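Local coordinates for protein Ika8 (Synthetic construct, PDB 6G6O) that forms a computationally designed, symmetrical eight-bladed beta-propeller of the WD40 type, with no natural function established for it, at residues E172-A177 with D194-V199; G213-V218 with V228-K233. One frame throughout, in Å; residues are numbered along the deposited sequence.

Interaction 1 of 2, residues E172-A177 with D194-V199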
ATOM      1  N   GLU A 172     -13.124  -3.484 -18.193  1.00 25.84           N
ATOM      2  CA  GLU A 172     -12.241  -4.110 -19.172  1.00 26.55           C
ATOM      3  C   GLU A 172     -10.846  -4.339 -18.603  1.00 28.34           C
ATOM      4  O   GLU A 172     -10.146  -5.264 -19.033  1.00 32.03           O
ATOM      5  CB  GLU A 172     -12.172  -3.253 -20.437  1.00 31.11           C
ATOM      6  CG  GLU A 172     -11.311  -3.835 -21.550  1.00 39.52           C
ATOM      7  CD  GLU A 172     -11.286  -2.960 -22.791  1.00 45.10           C
ATOM      8  OE1 GLU A 172     -11.291  -3.515 -23.910  1.00 50.29           O
ATOM      9  OE2 GLU A 172     -11.263  -1.719 -22.647  1.00 42.75           O
ATOM     10  N   GLY A 173     -10.428  -3.523 -17.639  1.00 26.19           N
ATOM     11  CA  GLY A 173      -9.128  -3.718 -17.035  1.00 21.20           C
ATOM     12  C   GLY A 173      -7.994  -3.309 -17.962  1.00 18.19           C
ATOM     13  O   GLY A 173      -8.174  -2.597 -18.951  1.00 19.95           O
ATOM     14  N   HIS A 174      -6.803  -3.789 -17.622  1.00 19.65           N
ATOM     15  CA  HIS A 174      -5.583  -3.444 -18.331  1.00 21.36           C
ATOM     16  C   HIS A 174      -4.978  -4.690 -18.965  1.00 19.72           C
ATOM     17  O   HIS A 174      -5.385  -5.821 -18.689  1.00 23.16           O
ATOM     18  CB  HIS A 174      -4.563  -2.792 -17.388  1.00 26.69           C
ATOM     19  CG  HIS A 174      -5.076  -1.571 -16.688  1.00 13.72           C
ATOM     20  ND1 HIS A 174      -4.516  -0.325 -16.864  1.00 17.19           N
ATOM     21  CD2 HIS A 174      -6.094  -1.406 -15.812  1.00 17.41           C
ATOM     22  CE1 HIS A 174      -5.168   0.555 -16.126  1.00 17.65           C
ATOM     23  NE2 HIS A 174      -6.130  -0.075 -15.477  1.00 18.30           N
ATOM     24  N   GLN A 175      -3.990  -4.466 -19.829  1.00 22.52           N
ATOM     25  CA  GLN A 175      -3.175  -5.536 -20.381  1.00 24.27           C
ATOM     26  C   GLN A 175      -1.896  -5.761 -19.583  1.00 24.73           C
ATOM     27  O   GLN A 175      -0.994  -6.457 -20.061  1.00 30.08           O
ATOM     28  CB  GLN A 175      -2.823  -5.240 -21.842  1.00 33.18           C
ATOM     29  CG  GLN A 175      -4.002  -4.827 -22.705  1.00 29.32           C
ATOM     30  CD  GLN A 175      -3.581  -4.457 -24.116  1.00 34.94           C
ATOM     31  OE1 GLN A 175      -2.834  -5.190 -24.765  1.00 35.50           O
ATOM     32  NE2 GLN A 175      -4.058  -3.314 -24.595  1.00 32.43           N
ATOM     33  N   SER A 176      -1.796  -5.184 -18.388  1.00 29.51           N
ATOM     34  CA  SER A 176      -0.609  -5.311 -17.557  1.00 23.59           C
ATOM     35  C   SER A 176      -1.027  -5.372 -16.097  1.00 20.75           C
ATOM     36  O   SER A 176      -2.120  -4.941 -15.724  1.00 20.81           O
ATOM     37  CB  SER A 176       0.365  -4.147 -17.781  1.00 29.59           C
ATOM     38  OG  SER A 176       1.574  -4.349 -17.071  1.00 30.68           O
ATOM     39  N   ALA A 177      -0.127  -5.903 -15.271  1.00 27.18           N
ATOM     40  CA  ALA A 177      -0.415  -6.097 -13.856  1.00 20.70           C
ATOM     41  C   ALA A 177      -0.814  -4.787 -13.190  1.00 18.70           C
ATOM     42  O   ALA A 177      -0.197  -3.743 -13.413  1.00 27.47           O
ATOM     43  CB  ALA A 177       0.803  -6.695 -13.149  1.00 22.23           C
ATOM     44  N   ASP A 194       2.442  -0.970 -16.958  1.00 31.33           N
ATOM     45  CA  ASP A 194       2.922  -0.457 -18.233  1.00 27.10           C
ATOM     46  C   ASP A 194       2.778   1.055 -18.354  1.00 25.27           C
ATOM     47  O   ASP A 194       3.023   1.604 -19.433  1.00 33.12           O
ATOM     48  CB  ASP A 194       2.190  -1.142 -19.392  1.00 32.38           C
ATOM     49  CG  ASP A 194       0.680  -1.100 -19.239  1.00 30.06           C
ATOM     50  OD1 ASP A 194       0.188  -0.416 -18.320  1.00 28.06           O
ATOM     51  OD2 ASP A 194      -0.016  -1.760 -20.040  1.00 39.25           O
ATOM     52  N   GLY A 195       2.388   1.736 -17.279  1.00 27.86           N
ATOM     53  CA  GLY A 195       2.214   3.169 -17.300  1.00 23.05           C
ATOM     54  C   GLY A 195       0.816   3.641 -17.628  1.00 28.52           C
ATOM     55  O   GLY A 195       0.533   4.836 -17.472  1.00 34.08           O
ATOM     56  N   THR A 196      -0.069   2.752 -18.070  1.00 27.15           N
ATOM     57  CA  THR A 196      -1.419   3.160 -18.429  1.00 26.13           C
ATOM     58  C   THR A 196      -2.239   3.470 -17.183  1.00 22.38           C
ATOM     59  O   THR A 196      -2.092   2.824 -16.143  1.00 24.86           O
ATOM     60  CB  THR A 196      -2.111   2.069 -19.248  1.00 27.80           C
ATOM     61  OG1 THR A 196      -2.165   0.856 -18.487  1.00 28.89           O
ATOM     62  CG2 THR A 196      -1.360   1.816 -20.546  1.00 25.08           C
ATOM     63  N   ILE A 197      -3.106   4.473 -17.295  1.00 18.59           N
ATOM     64  CA  ILE A 197      -4.020   4.857 -16.228  1.00 21.70           C
ATOM     65  C   ILE A 197      -5.417   4.946 -16.824  1.00 24.72           C
ATOM     66  O   ILE A 197      -5.632   5.662 -17.808  1.00 29.04           O
ATOM     67  CB  ILE A 197      -3.615   6.193 -15.576  1.00 30.82           C
ATOM     68  CG1 ILE A 197      -2.414   5.989 -14.645  1.00 23.03           C
ATOM     69  CG2 ILE A 197      -4.792   6.805 -14.823  1.00 26.77           C
ATOM     70  CD1 ILE A 197      -2.783   5.607 -13.229  1.00 23.16           C
ATOM     71  N   LYS A 198      -6.361   4.219 -16.234  1.00 24.94           N
ATOM     72  CA  LYS A 198      -7.710   4.107 -16.770  1.00 27.06           C
ATOM     73  C   LYS A 198      -8.720   4.553 -15.725  1.00 25.41           C
ATOM     74  O   LYS A 198      -8.681   4.096 -14.578  1.00 24.00           O
ATOM     75  CB  LYS A 198      -7.994   2.673 -17.222  1.00 22.54           C
ATOM     76  CG  LYS A 198      -7.141   2.243 -18.406  1.00 21.60           C
ATOM     77  CD  LYS A 198      -7.655   0.961 -19.034  1.00 23.94           C
ATOM     78  CE  LYS A 198      -6.824   0.572 -20.241  1.00 21.36           C
ATOM     79  NZ  LYS A 198      -7.406  -0.597 -20.953  1.00 34.62           N
ATOM     80  N   VAL A 199      -9.622   5.444 -16.129  1.00 31.07           N
ATOM     81  CA  VAL A 199     -10.654   5.997 -15.260  1.00 30.78           C
ATOM     82  C   VAL A 199     -11.989   5.403 -15.684  1.00 30.78           C
ATOM     83  O   VAL A 199     -12.414   5.570 -16.834  1.00 30.95           O
ATOM     84  CB  VAL A 199     -10.683   7.531 -15.325  1.00 29.44           C
ATOM     85  CG1 VAL A 199     -11.927   8.069 -14.640  1.00 27.35           C
ATOM     86  CG2 VAL A 199      -9.427   8.101 -14.692  1.00 25.97           C
TER
HETATM   87  O   HOH W   1      -3.062  -2.238 -20.505  1.00 28.62           O
HETATM   88  O   HOH W   2      -4.589  -0.849 -22.612  1.00 32.82           O

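Interaction 2 of 2, residues G213-V218 with V228-K233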
ATOM      1  N   GLY A 213       0.257   7.146 -20.069  1.00 34.91           N
ATOM      2  CA  GLY A 213       1.253   7.514 -19.086  1.00 32.09           C
ATOM      3  C   GLY A 213       2.484   8.129 -19.720  1.00 32.91           C
ATOM      4  O   GLY A 213       2.620   8.238 -20.940  1.00 37.02           O
ATOM      5  N   HIS A 214       3.408   8.542 -18.854  1.00 33.71           N
ATOM      6  CA  HIS A 214       4.642   9.188 -19.278  1.00 34.79           C
ATOM      7  C   HIS A 214       5.878   8.358 -18.959  1.00 41.48           C
ATOM      8  O   HIS A 214       6.997   8.878 -19.034  1.00 44.40           O
ATOM      9  CB  HIS A 214       4.757  10.572 -18.636  1.00 31.91           C
ATOM     10  CG  HIS A 214       3.513  11.396 -18.754  1.00 36.52           C
ATOM     11  ND1 HIS A 214       3.186  12.088 -19.900  1.00 30.46           N
ATOM     12  CD2 HIS A 214       2.516  11.637 -17.870  1.00 30.82           C
ATOM     13  CE1 HIS A 214       2.041  12.720 -19.717  1.00 35.53           C
ATOM     14  NE2 HIS A 214       1.614  12.463 -18.493  1.00 31.52           N
ATOM     15  N   GLN A 215       5.708   7.084 -18.611  1.00 40.69           N
ATOM     16  CA  GLN A 215       6.826   6.222 -18.259  1.00 32.20           C
ATOM     17  C   GLN A 215       6.569   4.813 -18.773  1.00 34.27           C
ATOM     18  O   GLN A 215       5.432   4.430 -19.062  1.00 33.43           O
ATOM     19  CB  GLN A 215       7.058   6.185 -16.741  1.00 34.38           C
ATOM     20  CG  GLN A 215       7.616   7.471 -16.156  1.00 30.84           C
ATOM     21  CD  GLN A 215       7.165   7.704 -14.727  1.00 27.37           C
ATOM     22  OE1 GLN A 215       5.973   7.663 -14.426  1.00 32.38           O
ATOM     23  NE2 GLN A 215       8.120   7.953 -13.839  1.00 26.10           N
ATOM     24  N   SER A 216       7.649   4.046 -18.886  1.00 36.68           N
ATOM     25  CA  SER A 216       7.587   2.622 -19.171  1.00 33.67           C
ATOM     26  C   SER A 216       8.025   1.848 -17.935  1.00 33.74           C
ATOM     27  O   SER A 216       8.997   2.221 -17.272  1.00 40.00           O
ATOM     28  CB  SER A 216       8.471   2.255 -20.366  1.00 40.09           C
ATOM     29  OG  SER A 216       7.982   2.838 -21.561  1.00 40.37           O
ATOM     30  N   GLU A 217       7.296   0.772 -17.631  1.00 28.34           N
ATOM     31  CA  GLU A 217       7.526  -0.029 -16.433  1.00 31.96           C
ATOM     32  C   GLU A 217       7.448   0.815 -15.168  1.00 32.71           C
ATOM     33  O   GLU A 217       8.482   1.150 -14.580  1.00 33.88           O
ATOM     34  CB  GLU A 217       8.887  -0.732 -16.484  1.00 37.40           C
ATOM     35  CG  GLU A 217       9.235  -1.395 -17.800  1.00 33.28           C
ATOM     36  CD  GLU A 217      10.568  -2.116 -17.731  1.00 28.54           C
ATOM     37  OE1 GLU A 217      10.646  -3.159 -17.047  1.00 33.40           O
ATOM     38  OE2 GLU A 217      11.541  -1.637 -18.349  1.00 31.57           O
ATOM     39  N   VAL A 218       6.243   1.164 -14.733  1.00 26.84           N
ATOM     40  CA  VAL A 218       6.094   1.867 -13.465  1.00 28.97           C
ATOM     41  C   VAL A 218       6.134   0.853 -12.330  1.00 31.66           C
ATOM     42  O   VAL A 218       5.688  -0.292 -12.467  1.00 27.86           O
ATOM     43  CB  VAL A 218       4.801   2.708 -13.436  1.00 30.51           C
ATOM     44  CG1 VAL A 218       4.758   3.654 -14.626  1.00 27.91           C
ATOM     45  CG2 VAL A 218       3.570   1.818 -13.405  1.00 34.70           C
ATOM     46  N   VAL A 228      -1.996  11.751  -9.879  1.00 22.64           N
ATOM     47  CA  VAL A 228      -1.261  10.493  -9.809  1.00 25.75           C
ATOM     48  C   VAL A 228       0.222  10.802  -9.666  1.00 25.49           C
ATOM     49  O   VAL A 228       0.759  11.655 -10.383  1.00 23.34           O
ATOM     50  CB  VAL A 228      -1.509   9.616 -11.049  1.00 23.02           C
ATOM     51  CG1 VAL A 228      -0.876   8.244 -10.865  1.00 17.71           C
ATOM     52  CG2 VAL A 228      -2.985   9.481 -11.313  1.00 34.45           C
ATOM     53  N   VAL A 229       0.879  10.104  -8.744  1.00 26.16           N
ATOM     54  CA  VAL A 229       2.329  10.138  -8.600  1.00 18.24           C
ATOM     55  C   VAL A 229       2.856   8.778  -9.029  1.00 18.25           C
ATOM     56  O   VAL A 229       2.523   7.755  -8.418  1.00 19.70           O
ATOM     57  CB  VAL A 229       2.752  10.473  -7.162  1.00 18.27           C
ATOM     58  CG1 VAL A 229       4.262  10.621  -7.079  1.00 20.84           C
ATOM     59  CG2 VAL A 229       2.060  11.741  -6.691  1.00 22.47           C
ATOM     60  N   SER A 230       3.669   8.762 -10.082  1.00 23.28           N
ATOM     61  CA  SER A 230       4.177   7.528 -10.664  1.00 23.42           C
ATOM     62  C   SER A 230       5.694   7.500 -10.576  1.00 23.14           C
ATOM     63  O   SER A 230       6.362   8.460 -10.974  1.00 26.76           O
ATOM     64  CB  SER A 230       3.731   7.384 -12.122  1.00 17.92           C
ATOM     65  OG  SER A 230       3.998   8.562 -12.861  1.00 22.75           O
ATOM     66  N   GLY A 231       6.230   6.403 -10.053  1.00 22.60           N
ATOM     67  CA  GLY A 231       7.664   6.150 -10.043  1.00 17.96           C
ATOM     68  C   GLY A 231       7.974   4.980 -10.956  1.00 20.73           C
ATOM     69  O   GLY A 231       7.204   4.018 -11.025  1.00 26.31           O
ATOM     70  N   ALA A 232       9.100   5.066 -11.659  1.00 20.96           N
ATOM     71  CA  ALA A 232       9.467   4.071 -12.655  1.00 25.29           C
ATOM     72  C   ALA A 232      10.861   3.529 -12.367  1.00 22.95           C
ATOM     73  O   ALA A 232      11.577   4.015 -11.488  1.00 21.83           O
ATOM     74  CB  ALA A 232       9.404   4.650 -14.073  1.00 24.76           C
ATOM     75  N   LYS A 233      11.238   2.503 -13.135  1.00 28.31           N
ATOM     76  CA  LYS A 233      12.540   1.872 -12.953  1.00 26.76           C
ATOM     77  C   LYS A 233      13.682   2.801 -13.347  1.00 23.25           C
ATOM     78  O   LYS A 233      14.776   2.704 -12.781  1.00 29.87           O
ATOM     79  CB  LYS A 233      12.614   0.575 -13.761  1.00 27.83           C
ATOM     80  CG  LYS A 233      11.455  -0.376 -13.516  1.00 23.88           C
ATOM     81  CD  LYS A 233      11.856  -1.820 -13.766  1.00 29.48           C
ATOM     82  CE  LYS A 233      10.740  -2.777 -13.380  1.00 29.33           C
ATOM     83  NZ  LYS A 233      11.185  -4.198 -13.414  1.00 31.70           N
TER

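Interaction 1 of 2, residues E172-A177 with D194-V199
Lys198 lies over one face of the His174 ring, and Thr196 meets the same ring at its edge. The lysine chain, extended beyond CG, sets CD 3.8 Å above the plane over the ring centre, a CH-pi contact. Its NZ then gives a hydrogen bond of 2.9 Å to Gly173 O, in the carbonyl plane, so the long aliphatic stem packs while the charged tip binds backbone. Gly173 suits its place because its phi is positive (73°). His174 ND1 points at Thr196 OG1, 3.1 Å away and only 1° out of the ring plane, while NE2 bonds to Ser190. Both ring nitrogens are therefore used and the ring is held from turning. Thr196 OG1 passes the chain on to Asp194 OD1 (2.7 Å). From the same face of the carboxylate, Thr196 N also bonds to OD1, and this amide bond makes an Asx turn. Asp194 CG packs on Ser176 CB (3.4 Å). An alanine in place of Asp194 would probably leave the Thr196 hydroxyl and amide without their acceptor, so that the hydroxyl could turn away from His174. The arrangement resembles the Asp-His-Ser/Thr-Trp network of WD40 blades, with a threonine interposed between histidine and aspartate.

Interaction 2 of 2, residues G213-V218 with V228-K233
Gln215 reaches across to the strand 227-232 and spends its whole length against Ser230 and Ala232. Its CB and CG each lie 3.9 Å from Ala232 CB, a methyl small enough to let the chain pass close to the strand. A bend at chi2 (149°) brings CD round, 3.8 Å from both Ser230 OG and Ala232 CB. At the tip the amide divides its labour. Gln215 OE1 accepts a short hydrogen bond of 2.7 Å from Ser230 OG, the donor tilted 16° from the carbonyl plane. The other branch, Gln215 NE2, is held chiefly by Thr236 OG1, and adds a weak bond to Ser230 O (3.4 Å). Ser230 OG, placed between its backbone N and carbonyl carbon (chi1 50°), is in turn approached by the indole N-H of Trp240 in a weak bond.

Further along, where strand 218-224 begins, Val218 and Ala232 form an antiparallel non-hydrogen-bonded pair, and just before it Lys233 N makes a weak bond to Glu217 O. The side chains of Glu217 and Lys233 cross at about a right angle, with Glu217 OE1 3.7 Å from Lys233 CE and a long salt bridge of 3.8 Å from OE1 to NZ. These exposed charges suit a loop edge and probably add little firmness. The buried end is different in character: glutamine supplies an acceptor and a donor together, and with Ser230 OG on the one and Thr236 OG1 on the other, both halves of its amide are satisfied within the protein, which would favour one orientation of the group.

In the fold
The two contacts come in series along the chain, in neighbouring blades, with centres about 12 Å apart. Interaction 1 joins the loop before strand 178-184 to the strand 197-201 of the same four-stranded sheet; interaction 2 joins the loop before strand 218-224 to strand 227-232 of the next sheet. They touch where Gly195 CA packs 3.7 Å from Val218 CG1 and where Ile197 CD1 meets Val228 CG1, so each sheet leans on its neighbour. Each contact thus ties a blade's entry loop to that blade's own strands, while successive blades pack side by side round the ring. The loop position that reaches the strand differs between these two blades: a histidine in one, the following glutamine in the other.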